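Local coordinates for Alpha/beta hydrolase fold-3 domain-containing protein (Enterococcus faecalis, PDB 2QRU) that is of unknown function but has an alpha/beta hydrolase fold and is probably a hydrolase, at residues N8-L11 and A15-T18; E83-L88 and Q96-C101; Y131-L136 and E222-R227; H249-Q254 and P258-L263. All blocks are in the same frame, centred on the assembly; numbering follows the deposited sequence. Where two conformers were deposited one is given.

Contact 1. Residues N8-L11 and A15-T18; sequences NQTL and ATVT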
# COMPACT_ATOMS: atom_id res chain seq x y z
N ASN A 8 1.48 8.83 17.68
CA ASN A 8 0.30 8.81 16.83
C ASN A 8 -0.39 10.16 16.89
O ASN A 8 -0.47 10.80 17.96
CB ASN A 8 -0.68 7.75 17.33
CG ASN A 8 -0.40 6.37 16.78
OD1 ASN A 8 0.73 6.04 16.40
ND2 ASN A 8 -1.45 5.55 16.73
N GLN A 9 -0.93 10.57 15.75
CA GLN A 9 -1.70 11.80 15.64
C GLN A 9 -3.00 11.49 14.89
O GLN A 9 -3.00 10.68 13.97
CB GLN A 9 -0.89 12.78 14.82
CG GLN A 9 -0.97 14.22 15.21
CD GLN A 9 0.35 14.93 14.94
OE1 GLN A 9 1.39 14.58 15.49
NE2 GLN A 9 0.30 15.93 14.05
N THR A 10 -4.09 12.12 15.29
CA THR A 10 -5.35 11.97 14.55
C THR A 10 -5.62 13.24 13.76
O THR A 10 -5.56 14.36 14.30
CB THR A 10 -6.53 11.72 15.52
OG1 THR A 10 -6.19 10.62 16.37
CG2 THR A 10 -7.82 11.38 14.73
N LEU A 11 -5.98 13.04 12.50
CA LEU A 11 -6.27 14.12 11.59
C LEU A 11 -7.77 14.44 11.66
O LEU A 11 -8.56 13.63 12.16
CB LEU A 11 -5.86 13.72 10.16
CG LEU A 11 -4.38 13.30 10.04
CD1 LEU A 11 -4.10 12.63 8.69
CD2 LEU A 11 -3.42 14.48 10.28
N ALA A 15 -8.84 9.87 10.44
CA ALA A 15 -7.66 9.07 10.14
C ALA A 15 -6.55 9.35 11.14
O ALA A 15 -6.34 10.49 11.54
CB ALA A 15 -7.14 9.37 8.71
N THR A 16 -5.83 8.30 11.52
CA THR A 16 -4.66 8.49 12.35
C THR A 16 -3.42 8.10 11.57
O THR A 16 -3.48 7.33 10.60
CB THR A 16 -4.72 7.70 13.67
OG1 THR A 16 -4.56 6.30 13.39
CG2 THR A 16 -6.04 7.92 14.40
N VAL A 17 -2.29 8.66 12.01
CA VAL A 17 -0.98 8.41 11.41
C VAL A 17 -0.03 8.08 12.56
O VAL A 17 -0.11 8.70 13.63
CB VAL A 17 -0.52 9.63 10.60
CG1 VAL A 17 -0.48 10.91 11.46
CG2 VAL A 17 0.85 9.36 9.89
N THR A 18 0.82 7.07 12.36
CA THR A 18 1.93 6.78 13.28
C THR A 18 3.18 7.42 12.68
O THR A 18 3.54 7.14 11.52
CB THR A 18 2.14 5.26 13.49
OG1 THR A 18 0.96 4.66 14.06
CG2 THR A 18 3.32 4.99 14.44
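Asn8 CG and Thr18 OG1 each lie beside their own backbone N (chi1 -86° and -61°), and the amide and the hydroxyl meet over the same face of the sheet. Thr18 OG1 donates to Asn8 OD1 at 2.7 Å; the hydroxyl stands 38° above the carbonyl plane, so the bond does not follow a lone pair. Farther along this face Thr10 and Thr16 form the next non-hydrogen-bonded pair, with Thr10 OG1 3.3 Å from the methyl CG2 of Thr16. The hydroxyl of Thr16 is turned to other partners, Asp65 and Lys43. The two strands, 7-10 and 16-20, make an antiparallel beta hairpin at the border of the central sheet of this alpha/beta hydrolase fold, strand 7-10 being outermost within the chain. Between these two pairs, Gln9 and Val17 form the hydrogen-bonded one: Gln9 N reaches Val17 O and Val17 N reaches Gln9 O, both at 2.9 Å. Nearer the turn Leu11 N donates to Ala15 O at 2.7 Å in an almost straight bond. On the other face Gln9 CB lies 3.9 Å from Val17 CG1. Helix 74-93 covers that side, where Gln9 leans on Glu91 and Ile92, whereas Val17 rests on Leu62 and Leu64 of strand 59-64.

Contact 2. Residues E83-L88 and Q96-C101; sequences ETFQLL and QSFGLC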
# COMPACT_ATOMS: atom_id res chain seq x y z
N GLU A 83 -8.16 13.05 0.52
CA GLU A 83 -8.51 13.96 1.62
C GLU A 83 -7.50 13.86 2.76
O GLU A 83 -7.02 14.88 3.29
CB GLU A 83 -9.91 13.65 2.19
CG GLU A 83 -10.27 14.61 3.35
CD GLU A 83 -11.57 14.27 4.09
OE1 GLU A 83 -11.92 13.06 4.17
OE2 GLU A 83 -12.21 15.23 4.63
N THR A 84 -7.22 12.62 3.16
CA THR A 84 -6.33 12.32 4.28
C THR A 84 -4.93 12.84 3.99
O THR A 84 -4.28 13.45 4.87
CB THR A 84 -6.30 10.82 4.59
OG1 THR A 84 -7.65 10.37 4.84
CG2 THR A 84 -5.45 10.55 5.83
N PHE A 85 -4.46 12.61 2.76
CA PHE A 85 -3.14 13.11 2.41
C PHE A 85 -3.08 14.63 2.50
O PHE A 85 -2.11 15.19 3.02
CB PHE A 85 -2.66 12.66 1.03
CG PHE A 85 -1.26 13.09 0.76
CD1 PHE A 85 -0.19 12.25 1.13
CD2 PHE A 85 -0.98 14.36 0.25
CE1 PHE A 85 1.14 12.67 0.94
CE2 PHE A 85 0.37 14.78 0.06
CZ PHE A 85 1.40 13.94 0.40
N GLN A 86 -4.11 15.28 1.97
CA GLN A 86 -4.16 16.73 2.01
C GLN A 86 -4.08 17.28 3.46
O GLN A 86 -3.32 18.20 3.72
CB GLN A 86 -5.40 17.26 1.29
CG GLN A 86 -5.34 17.06 -0.21
CD GLN A 86 -6.53 17.73 -0.87
OE1 GLN A 86 -7.61 17.14 -0.97
NE2 GLN A 86 -6.37 18.99 -1.26
N LEU A 87 -4.82 16.66 4.38
CA LEU A 87 -4.74 17.02 5.81
C LEU A 87 -3.35 16.73 6.38
O LEU A 87 -2.79 17.54 7.15
CB LEU A 87 -5.80 16.28 6.63
CG LEU A 87 -7.26 16.59 6.28
CD1 LEU A 87 -8.20 15.57 6.92
CD2 LEU A 87 -7.64 18.04 6.65
N LEU A 88 -2.79 15.58 6.02
CA LEU A 88 -1.45 15.19 6.48
C LEU A 88 -0.39 16.19 6.00
O LEU A 88 0.58 16.52 6.72
CB LEU A 88 -1.12 13.76 5.99
CG LEU A 88 0.21 13.16 6.47
CD1 LEU A 88 0.13 12.79 8.00
CD2 LEU A 88 0.52 11.96 5.59
N GLN A 96 6.88 20.06 2.26
CA GLN A 96 8.26 19.55 2.16
C GLN A 96 8.28 18.33 1.23
O GLN A 96 7.22 17.76 0.95
CB GLN A 96 8.79 19.13 3.52
CG GLN A 96 9.01 20.30 4.48
CD GLN A 96 10.33 20.99 4.24
OE1 GLN A 96 10.38 22.20 4.05
NE2 GLN A 96 11.41 20.21 4.23
N SER A 97 9.46 17.95 0.76
CA SER A 97 9.59 16.78 -0.11
C SER A 97 9.09 15.54 0.60
O SER A 97 9.26 15.37 1.81
CB SER A 97 11.04 16.56 -0.54
OG SER A 97 11.48 17.62 -1.37
N PHE A 98 8.46 14.66 -0.17
CA PHE A 98 8.01 13.39 0.40
C PHE A 98 8.01 12.32 -0.67
O PHE A 98 7.84 12.62 -1.87
CB PHE A 98 6.60 13.52 0.99
CG PHE A 98 5.52 13.73 -0.06
CD1 PHE A 98 5.26 15.01 -0.58
CD2 PHE A 98 4.82 12.65 -0.58
CE1 PHE A 98 4.30 15.19 -1.57
CE2 PHE A 98 3.87 12.83 -1.59
CZ PHE A 98 3.62 14.10 -2.08
N GLY A 99 8.20 11.09 -0.24
CA GLY A 99 8.00 9.92 -1.10
C GLY A 99 6.83 9.11 -0.59
O GLY A 99 6.31 9.37 0.51
N LEU A 100 6.43 8.11 -1.36
CA LEU A 100 5.36 7.21 -0.89
C LEU A 100 5.91 5.79 -0.89
O LEU A 100 6.76 5.44 -1.71
CB LEU A 100 4.14 7.26 -1.79
CG LEU A 100 3.46 8.63 -1.94
CD1 LEU A 100 2.35 8.55 -3.03
CD2 LEU A 100 2.89 9.14 -0.61
N CYS A 101 5.37 4.94 -0.01
CA CYS A 101 5.74 3.52 -0.02
C CYS A 101 4.49 2.71 0.25
O CYS A 101 3.72 3.04 1.16
CB CYS A 101 6.76 3.25 1.08
SG CYS A 101 7.26 1.48 1.26
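Phe85 and Phe98 extend from opposite directions, one from a helix and one from a strand, and meet where the far end of the Phe85 ring comes over one face of Phe98. Phe85 has CG anti to its backbone N (chi1 -175°), which carries the ring away from the helix toward the sheet. Phe98 takes the less common choice for an aromatic side chain, CG lodged between the backbone N and the carbonyl carbon (chi1 68°), and this presents that face to the incoming phenyl. Phe85 CZ is displaced toward the rim and is 3.3 Å from Phe98 CZ, a tight approach. With the centroids 4.8 Å apart and the planes inclined at 47°, the pair is intermediate between parallel and perpendicular. In the plane of the Phe98 ring, the carbonyl oxygen of Gln96 lies at its edge. Leu100, two residues along the same strand, adds a lighter touch: its CD2 methyl comes within 4.2 Å of Phe85 CE1, approaching that ring obliquely. The contact thus packs helix 74-93 on strand 98-103 within the alpha/beta hydrolase fold, while Leu113 and Leu117 of helix 105-119 and Val31 of the adjoining strand 28-33 also press against Phe85.

Contact 3. Residues Y131-L136 and E222-R227; sequences YGYTDL and EEVPFR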
# COMPACT_ATOMS: atom_id res chain seq x y z
N TYR A 131 5.18 -5.21 -4.31
CA TYR A 131 4.19 -6.15 -4.88
C TYR A 131 2.74 -5.62 -4.91
O TYR A 131 1.76 -6.33 -4.61
CB TYR A 131 4.33 -7.55 -4.26
CG TYR A 131 4.57 -7.57 -2.76
CD1 TYR A 131 3.51 -7.48 -1.86
CD2 TYR A 131 5.87 -7.68 -2.24
CE1 TYR A 131 3.74 -7.51 -0.46
CE2 TYR A 131 6.10 -7.69 -0.85
CZ TYR A 131 5.04 -7.61 0.02
OH TYR A 131 5.31 -7.69 1.41
N GLY A 132 2.63 -4.36 -5.33
CA GLY A 132 1.31 -3.76 -5.59
C GLY A 132 0.84 -4.05 -7.02
O GLY A 132 1.33 -4.98 -7.70
N TYR A 133 -0.10 -3.22 -7.48
CA TYR A 133 -0.76 -3.43 -8.76
C TYR A 133 -1.37 -2.13 -9.25
O TYR A 133 -1.54 -1.19 -8.46
CB TYR A 133 -1.79 -4.54 -8.65
CG TYR A 133 -2.58 -4.60 -7.37
CD1 TYR A 133 -2.11 -5.33 -6.26
CD2 TYR A 133 -3.84 -3.98 -7.27
CE1 TYR A 133 -2.85 -5.41 -5.06
CE2 TYR A 133 -4.57 -4.05 -6.08
CZ TYR A 133 -4.09 -4.80 -5.00
OH TYR A 133 -4.81 -4.91 -3.82
N THR A 134 -1.70 -2.08 -10.56
CA THR A 134 -2.07 -0.84 -11.21
C THR A 134 -3.56 -0.88 -11.63
O THR A 134 -4.11 0.13 -12.06
CB THR A 134 -1.22 -0.62 -12.50
OG1 THR A 134 -1.25 -1.83 -13.27
CG2 THR A 134 0.23 -0.26 -12.14
N ASP A 135 -4.17 -2.05 -11.50
CA ASP A 135 -5.58 -2.24 -11.80
C ASP A 135 -6.06 -3.46 -11.01
O ASP A 135 -5.27 -4.10 -10.31
CB ASP A 135 -5.82 -2.35 -13.33
CG ASP A 135 -5.24 -3.60 -13.95
OD1 ASP A 135 -5.49 -4.71 -13.41
OD2 ASP A 135 -4.55 -3.49 -14.99
N LEU A 136 -7.36 -3.73 -11.09
CA LEU A 136 -7.97 -4.79 -10.29
C LEU A 136 -8.33 -6.02 -11.14
O LEU A 136 -9.01 -6.94 -10.65
CB LEU A 136 -9.20 -4.21 -9.55
CG LEU A 136 -8.84 -3.05 -8.60
CD1 LEU A 136 -10.12 -2.42 -8.06
CD2 LEU A 136 -7.92 -3.49 -7.48
N GLU A 222 1.51 -15.77 -5.75
CA GLU A 222 0.24 -16.37 -6.18
C GLU A 222 -0.97 -15.47 -5.96
O GLU A 222 -2.08 -15.80 -6.42
CB GLU A 222 -0.01 -17.66 -5.37
CG GLU A 222 1.15 -18.62 -5.41
CD GLU A 222 0.91 -19.77 -6.33
OE1 GLU A 222 0.40 -19.53 -7.45
OE2 GLU A 222 1.23 -20.91 -5.94
N GLU A 223 -0.77 -14.34 -5.27
CA GLU A 223 -1.85 -13.41 -4.92
C GLU A 223 -1.98 -12.21 -5.88
O GLU A 223 -3.09 -11.74 -6.14
CB GLU A 223 -1.68 -12.95 -3.47
CG GLU A 223 -1.50 -14.10 -2.47
CD GLU A 223 -1.51 -13.67 -1.02
OE1 GLU A 223 -2.16 -12.66 -0.70
OE2 GLU A 223 -0.87 -14.35 -0.19
N VAL A 224 -0.85 -11.71 -6.38
CA VAL A 224 -0.81 -10.66 -7.39
C VAL A 224 0.23 -11.08 -8.44
O VAL A 224 1.38 -11.36 -8.08
CB VAL A 224 -0.34 -9.31 -6.76
CG1 VAL A 224 -0.22 -8.20 -7.82
CG2 VAL A 224 -1.24 -8.90 -5.58
N PRO A 225 -0.17 -11.16 -9.74
CA PRO A 225 0.81 -11.54 -10.76
C PRO A 225 1.97 -10.55 -10.76
O PRO A 225 1.74 -9.33 -10.79
CB PRO A 225 0.00 -11.50 -12.07
CG PRO A 225 -1.44 -11.60 -11.63
CD PRO A 225 -1.52 -10.95 -10.31
N PHE A 226 3.21 -11.05 -10.70
CA PHE A 226 4.34 -10.10 -10.56
C PHE A 226 4.62 -9.27 -11.81
O PHE A 226 5.39 -8.30 -11.75
CB PHE A 226 5.59 -10.75 -9.91
CG PHE A 226 6.53 -11.45 -10.86
CD1 PHE A 226 6.08 -12.35 -11.84
CD2 PHE A 226 7.90 -11.26 -10.72
CE1 PHE A 226 7.02 -13.03 -12.66
CE2 PHE A 226 8.85 -11.95 -11.51
CZ PHE A 226 8.40 -12.80 -12.48
N ARG A 227 3.91 -9.59 -12.91
CA ARG A 227 3.97 -8.68 -14.07
C ARG A 227 3.58 -7.25 -13.67
O ARG A 227 3.99 -6.26 -14.33
CB ARG A 227 3.08 -9.19 -15.21
CG ARG A 227 1.58 -9.26 -14.83
CD ARG A 227 0.68 -9.48 -16.08
NE ARG A 227 -0.73 -9.53 -15.68
CZ ARG A 227 -1.52 -8.46 -15.51
NH1 ARG A 227 -1.06 -7.20 -15.74
NH2 ARG A 227 -2.80 -8.63 -15.14
O HOH W 1 -3.36 -5.53 -16.23
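A single water joins Asp135 to Arg227: it donates to Asp135 OD2 at 2.7 Å and accepts from Arg227 NH1 at 2.9 Å. The two charged groups are not in direct contact, Asp135 OD1 and Arg227 NH2 being 5.1 Å apart, so the water bridges the opposite charges and may strengthen the attraction between them. The other carboxylate oxygen, OD1, is held by Tyr228 OH and by the backbone N of Glu137, and these bonds help fix the carboxylate. The remaining contact is apolar and centres on Val224. With CG1 anti to the backbone N (chi1 177°), its two methyls spread toward 131-136. CG1 comes to 3.6 Å from Gly132 O, while CG2 meets Tyr133 CD1 at 3.7 Å, obliquely to the ring; the two side chains cross at about a right angle. CG2 also lies 4.1 Å from Tyr131 O, a buried carbonyl oxygen with no polar partner in the model. Backbone N atoms of Val224 and Glu223 both bond to OD1 of Asp221, and Val224 also touches His249. Together these loops, which follow strands 127-130 and 213-218, lie at the C-terminal edge of the sheet where alpha/beta hydrolases carry their active site, consistent with a Ser-His-Asp triad of Ser104, His249 and Asp221.

Contact 4. Residues H249-Q254 and P258-L263; sequences HDFLKQ and PSVITL. With PO4 (phosphate ion), chain B; EDO (1,2-ethanediol), chain C.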
# COMPACT_ATOMS: atom_id res chain seq x y z
N HIS A 249 3.93 -14.17 -1.70
CA HIS A 249 3.49 -12.79 -1.89
C HIS A 249 4.04 -11.76 -0.89
O HIS A 249 4.76 -10.81 -1.27
CB HIS A 249 1.95 -12.77 -1.88
CG HIS A 249 1.34 -11.40 -1.93
ND1 HIS A 249 1.52 -10.54 -3.00
CD2 HIS A 249 0.53 -10.75 -1.06
CE1 HIS A 249 0.85 -9.42 -2.78
NE2 HIS A 249 0.25 -9.52 -1.61
N ASP A 250 3.69 -11.94 0.39
CA ASP A 250 3.88 -10.84 1.34
C ASP A 250 5.22 -10.93 2.01
O ASP A 250 5.31 -11.10 3.24
CB ASP A 250 2.75 -10.82 2.39
CG ASP A 250 2.72 -9.53 3.21
OD1 ASP A 250 3.23 -8.46 2.77
OD2 ASP A 250 2.18 -9.57 4.32
N PHE A 251 6.29 -10.83 1.23
CA PHE A 251 7.60 -11.18 1.82
C PHE A 251 8.16 -10.17 2.84
O PHE A 251 9.17 -10.47 3.51
CB PHE A 251 8.63 -11.58 0.77
CG PHE A 251 8.94 -10.49 -0.23
CD1 PHE A 251 9.76 -9.45 0.15
CD2 PHE A 251 8.43 -10.54 -1.54
CE1 PHE A 251 10.08 -8.42 -0.77
CE2 PHE A 251 8.78 -9.54 -2.46
CZ PHE A 251 9.60 -8.50 -2.07
N LEU A 252 7.49 -9.01 3.01
CA LEU A 252 7.84 -8.12 4.14
C LEU A 252 7.57 -8.77 5.53
O LEU A 252 8.07 -8.28 6.56
CB LEU A 252 7.15 -6.75 4.05
CG LEU A 252 7.64 -5.81 2.94
CD1 LEU A 252 6.72 -4.65 2.95
CD2 LEU A 252 9.03 -5.35 3.28
N LYS A 253 6.83 -9.87 5.55
CA LYS A 253 6.66 -10.66 6.79
C LYS A 253 7.93 -11.40 7.19
O LYS A 253 8.09 -11.83 8.36
CB LYS A 253 5.53 -11.67 6.63
CG LYS A 253 4.16 -11.05 6.54
CD LYS A 253 3.10 -12.13 6.62
CE LYS A 253 3.22 -13.11 5.45
NZ LYS A 253 2.10 -14.08 5.45
N GLN A 254 8.85 -11.55 6.22
CA GLN A 254 10.09 -12.33 6.44
C GLN A 254 11.35 -11.52 6.18
O GLN A 254 12.16 -11.87 5.32
CB GLN A 254 10.19 -13.56 5.52
CG GLN A 254 9.02 -14.47 5.43
CD GLN A 254 9.14 -15.36 4.20
OE1 GLN A 254 8.24 -15.39 3.35
NE2 GLN A 254 10.26 -16.07 4.08
N PRO A 258 17.36 -14.25 3.66
CA PRO A 258 18.54 -13.72 2.95
C PRO A 258 18.18 -12.94 1.68
O PRO A 258 18.84 -11.95 1.38
CB PRO A 258 19.37 -14.97 2.62
CG PRO A 258 18.96 -15.94 3.62
CD PRO A 258 17.52 -15.70 3.93
N SER A 259 17.17 -13.40 0.95
CA SER A 259 16.72 -12.73 -0.27
C SER A 259 16.16 -11.37 0.05
O SER A 259 16.40 -10.41 -0.70
CB SER A 259 15.67 -13.56 -1.00
OG SER A 259 16.27 -14.75 -1.47
N VAL A 260 15.43 -11.27 1.17
CA VAL A 260 14.81 -9.99 1.56
C VAL A 260 15.90 -9.05 2.10
O VAL A 260 15.84 -7.82 1.86
CB VAL A 260 13.67 -10.16 2.59
CG1 VAL A 260 13.02 -8.82 2.90
CG2 VAL A 260 12.60 -11.17 2.09
N ILE A 261 16.88 -9.61 2.80
CA ILE A 261 18.02 -8.81 3.27
C ILE A 261 18.75 -8.20 2.09
O ILE A 261 19.05 -6.99 2.10
CB ILE A 261 18.97 -9.60 4.20
CG1 ILE A 261 18.26 -9.82 5.53
CG2 ILE A 261 20.27 -8.79 4.43
CD1 ILE A 261 18.94 -10.84 6.43
N THR A 262 19.00 -8.99 1.05
CA THR A 262 19.64 -8.47 -0.16
C THR A 262 18.81 -7.38 -0.86
O THR A 262 19.32 -6.33 -1.25
CB THR A 262 19.97 -9.59 -1.15
OG1 THR A 262 20.93 -10.47 -0.54
CG2 THR A 262 20.62 -9.01 -2.42
N LEU A 263 17.52 -7.63 -0.99
CA LEU A 263 16.62 -6.65 -1.55
C LEU A 263 16.66 -5.34 -0.74
O LEU A 263 16.69 -4.25 -1.33
CB LEU A 263 15.22 -7.24 -1.58
CG LEU A 263 14.16 -6.29 -2.10
CD1 LEU A 263 14.34 -6.04 -3.62
CD2 LEU A 263 12.88 -6.97 -1.76
P PO4 B . -2.40 -7.93 0.66
O1 PO4 B . -2.40 -8.53 -0.74
O2 PO4 B . -3.39 -8.72 1.50
O3 PO4 B . -1.04 -8.13 1.33
O4 PO4 B . -2.74 -6.46 0.55
C1 EDO C . 15.21 -19.29 0.72
O1 EDO C . 14.10 -19.13 1.62
C2 EDO C . 15.91 -17.96 0.47
O2 EDO C . 15.04 -17.10 -0.29
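Val260 CG2 and Leu263 CD2, one helical turn apart, both press on the Phe251 ring. Leu263 CD2 comes closest, 3.3 Å from Phe251 CE1, with the leucine crossing the phenylalanine at about a right angle; Val260 CG2 lies 3.8 Å from Phe251 CD1. Both methyls reach the ring obliquely. The same valine methyl sits 3.3 Å from Gln254 O, so it is wedged between the aromatic ring and the backbone at the end of the short 3-10 segment 251-253. In Phe251, CG stands between the backbone N and the carbonyl carbon (chi1 60°), which aims the ring at the helix. Here the loop that leaves strand 240-244 returns to the last helix, 258-272, as expected for the end of an alpha/beta hydrolase fold, and it bears His249, the probable histidine of a Ser-His-Asp triad. His249 NE2 donates to phosphate O1 at 3.0 Å in a bent bond (137° at the hydrogen), the anion lying at the ring edge. The same nitrogen also bonds to Ser104 OG and ND1 to Asp221, while the next residue, Asp250, centres an inverse gamma turn and forms a salt bridge with Arg103. The phosphate, likely from the crystallisation liquor, is further held by the backbone N atoms of Gly36, Gly37 and Ala105, as an oxyanion hole might hold a substrate oxygen.

In the fold
From the N terminus, contact 1 closes the tight turn of a hairpin at one border of the sheet. Contact 2 then closes the short connection from helix 74-93 back to strand 98-103, and touches contact 1 where Ala15 and Leu11 pack on Thr84 and Val17 on Leu88. Contact 3 spans the longest interval, 85 residues, joining loops after strands 127-130 and 213-218 on the opposite side of the chain's centre from contacts 1 and 2. Contact 4 closes last, linking the loop after strand 240-244 to helix 258-272. All four follow in series, with no nesting or crossing. Contacts 3 and 4 meet where Tyr131 OH probably bonds to Asp250 and Leu252.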